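Local coordinates for protein PadR family transcriptional regulator (Streptococcus pneumoniae, PDB 5ZQH) that probably binds DNA as a dimeric transcriptional regulator of the PadR family, through a winged helix-turn-helix domain, at residues 55-60 against 71-76. Sequence-based numbering, arbitrary orientation.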
loop_
_atom_site.group_PDB
_atom_site.type_symbol
_atom_site.label_atom_id
_atom_site.label_comp_id
_atom_site.label_asym_id
_atom_site.label_seq_id
_atom_site.Cartn_x
_atom_site.Cartn_y
_atom_site.Cartn_z
ATOM N N GLN A 55 -9.964 -17.897 -2.756
ATOM C CA GLN A 55 -10.076 -18.861 -1.648
ATOM C C GLN A 55 -9.360 -18.388 -0.367
ATOM O O GLN A 55 -8.824 -19.195 0.389
ATOM C CB GLN A 55 -9.631 -20.280 -2.075
ATOM C CG GLN A 55 -10.571 -20.988 -3.047
ATOM C CD GLN A 55 -9.984 -22.268 -3.627
ATOM O OE1 GLN A 55 -9.374 -23.077 -2.915
ATOM N NE2 GLN A 55 -10.173 -22.464 -4.930
ATOM N N TRP A 56 -9.360 -17.074 -0.140
ATOM C CA TRP A 56 -8.820 -16.477 1.085
ATOM C C TRP A 56 -9.916 -16.400 2.142
ATOM O O TRP A 56 -9.664 -16.582 3.333
ATOM C CB TRP A 56 -8.260 -15.079 0.807
ATOM C CG TRP A 56 -7.036 -15.019 -0.095
ATOM C CD1 TRP A 56 -6.453 -16.052 -0.786
ATOM C CD2 TRP A 56 -6.282 -13.845 -0.429
ATOM N NE1 TRP A 56 -5.380 -15.596 -1.511
ATOM C CE2 TRP A 56 -5.251 -14.247 -1.314
ATOM C CE3 TRP A 56 -6.370 -12.495 -0.060
ATOM C CZ2 TRP A 56 -4.316 -13.341 -1.840
ATOM C CZ3 TRP A 56 -5.435 -11.590 -0.585
ATOM C CH2 TRP A 56 -4.421 -12.023 -1.462
ATOM N N ILE A 57 -11.135 -16.113 1.689
ATOM C CA ILE A 57 -12.328 -16.101 2.542
ATOM C C ILE A 57 -13.418 -17.002 1.947
ATOM O O ILE A 57 -13.343 -17.382 0.775
ATOM C CB ILE A 57 -12.868 -14.664 2.789
ATOM C CG1 ILE A 57 -13.344 -14.014 1.478
ATOM C CG2 ILE A 57 -11.828 -13.813 3.514
ATOM C CD1 ILE A 57 -14.158 -12.746 1.646
ATOM N N ARG A 58 -14.414 -17.346 2.758
ATOM C CA ARG A 58 -15.575 -18.088 2.273
ATOM C C ARG A 58 -16.886 -17.458 2.721
ATOM O O ARG A 58 -16.989 -16.956 3.846
ATOM C CB ARG A 58 -15.501 -19.575 2.658
ATOM C CG ARG A 58 -15.570 -19.907 4.147
ATOM C CD ARG A 58 -15.332 -21.392 4.375
ATOM N NE ARG A 58 -16.402 -22.244 3.838
ATOM C CZ ARG A 58 -17.130 -23.107 4.553
ATOM N NH1 ARG A 58 -16.927 -23.263 5.856
ATOM N NH2 ARG A 58 -18.075 -23.830 3.961
ATOM N N GLY A 59 -17.871 -17.487 1.822
ATOM C CA GLY A 59 -19.217 -16.984 2.097
ATOM C C GLY A 59 -20.205 -18.111 2.312
ATOM O O GLY A 59 -20.360 -18.979 1.451
ATOM N N ASP A 60 -20.855 -18.100 3.474
ATOM C CA ASP A 60 -21.884 -19.089 3.825
ATOM C C ASP A 60 -23.152 -18.394 4.319
ATOM O O ASP A 60 -23.081 -17.405 5.057
ATOM C CB ASP A 60 -21.366 -20.072 4.885
ATOM C CG ASP A 60 -20.164 -20.878 4.408
ATOM O OD1 ASP A 60 -20.314 -21.744 3.519
ATOM O OD2 ASP A 60 -19.060 -20.648 4.931
ATOM N N LYS A 71 -25.047 -13.595 3.693
ATOM C CA LYS A 71 -23.823 -14.313 3.359
ATOM C C LYS A 71 -22.663 -13.835 4.239
ATOM O O LYS A 71 -22.061 -12.797 3.971
ATOM C CB LYS A 71 -23.488 -14.149 1.871
ATOM C CG LYS A 71 -22.462 -15.147 1.361
ATOM C CD LYS A 71 -21.765 -14.655 0.102
ATOM C CE LYS A 71 -22.324 -15.306 -1.149
ATOM N NZ LYS A 71 -21.296 -15.265 -2.226
ATOM N N TYR A 72 -22.364 -14.609 5.284
ATOM C CA TYR A 72 -21.276 -14.296 6.209
ATOM C C TYR A 72 -19.924 -14.757 5.672
ATOM O O TYR A 72 -19.765 -15.904 5.253
ATOM C CB TYR A 72 -21.533 -14.922 7.580
ATOM C CG TYR A 72 -22.466 -14.134 8.465
ATOM C CD1 TYR A 72 -23.850 -14.340 8.414
ATOM C CD2 TYR A 72 -21.971 -13.190 9.367
ATOM C CE1 TYR A 72 -24.717 -13.632 9.237
ATOM C CE2 TYR A 72 -22.827 -12.467 10.189
ATOM C CZ TYR A 72 -24.201 -12.696 10.120
ATOM O OH TYR A 72 -25.056 -11.983 10.931
ATOM N N PHE A 73 -18.957 -13.845 5.690
ATOM C CA PHE A 73 -17.598 -14.140 5.266
ATOM C C PHE A 73 -16.709 -14.478 6.462
ATOM O O PHE A 73 -16.699 -13.757 7.463
ATOM C CB PHE A 73 -17.008 -12.975 4.464
ATOM C CG PHE A 73 -17.765 -12.655 3.206
ATOM C CD1 PHE A 73 -17.644 -13.469 2.069
ATOM C CD2 PHE A 73 -18.604 -11.537 3.147
ATOM C CE1 PHE A 73 -18.346 -13.176 0.907
ATOM C CE2 PHE A 73 -19.306 -11.242 1.982
ATOM C CZ PHE A 73 -19.176 -12.060 0.864
ATOM N N SER A 74 -15.993 -15.594 6.345
ATOM C CA SER A 74 -14.995 -16.037 7.332
ATOM C C SER A 74 -13.697 -16.426 6.615
ATOM O O SER A 74 -13.726 -16.805 5.434
ATOM C CB SER A 74 -15.527 -17.215 8.144
ATOM O OG SER A 74 -15.914 -18.273 7.287
ATOM N N LEU A 75 -12.573 -16.335 7.323
ATOM C CA LEU A 75 -11.262 -16.640 6.741
ATOM C C LEU A 75 -11.032 -18.126 6.449
ATOM O O LEU A 75 -11.384 -18.996 7.246
ATOM C CB LEU A 75 -10.129 -16.104 7.628
ATOM C CG LEU A 75 -9.855 -14.602 7.755
ATOM C CD1 LEU A 75 -8.689 -14.404 8.704
ATOM C CD2 LEU A 75 -9.556 -13.931 6.421
ATOM N N MET A 76 -10.451 -18.388 5.278
ATOM C CA MET A 76 -9.958 -19.710 4.894
ATOM C C MET A 76 -8.546 -19.839 5.475
ATOM O O MET A 76 -8.050 -18.903 6.116
ATOM C CB MET A 76 -9.902 -19.823 3.369
ATOM C CG MET A 76 -10.521 -21.071 2.765
ATOM S SD MET A 76 -11.973 -20.646 1.783
ATOM C CE MET A 76 -12.146 -22.091 0.737
HETATM O O HOH W 1 -18.443 -18.209 6.386
#
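The ring of F73 meets I57 and G59 obliquely: CD1 of I57 comes within 3.6 Å of F73 CD1, and CA of G59 lies 3.9 Å from the same ring atom. The second flat group, the R58 guanidinium, has D60 OD2 over the centre of one face, and its NH2 forms a salt bridge with D60 OD1 in which no N-H points at the oxygen. Both belong to the antiparallel hairpin 57-63/69-75, the wing of the winged helix-turn-helix fold of PadR regulators. Its two sides differ in chemistry. I57 and F73 are apolar and pack on helix 45-53, touching L51 and L48, as suits buried positions; G59, opposite F73, has no side chain, and its CA lies 3.8 Å from CG of K71. R58, D60, Y72 and S74 share the other side, where charged R58 and D60 pair at the surface, the S74 hydroxyl binds water and Y72 is buried. Y72, edge-to-face with Y23 of strand 22-23, also makes a cation-pi contact with R62 of the hairpin.

Reciprocal backbone bonds pair R58 with S74 and D60 with Y72. A further bond, M76 N to W56 O, extends the pairing past the strand ends, its donor 38° out of the carbonyl plane. Near it, CG2 of I57 meets CD2 of L75 at 3.7 Å, while M76 bends at chi2 (114°), bringing SD within 3.8 Å of R58 CB. The small S74 carries its hydroxyl between the backbone N and the carbonyl carbon (chi1 56°), and a water bridges S74 OG, at 2.7 Å, to D60 OD2 and Y72 O.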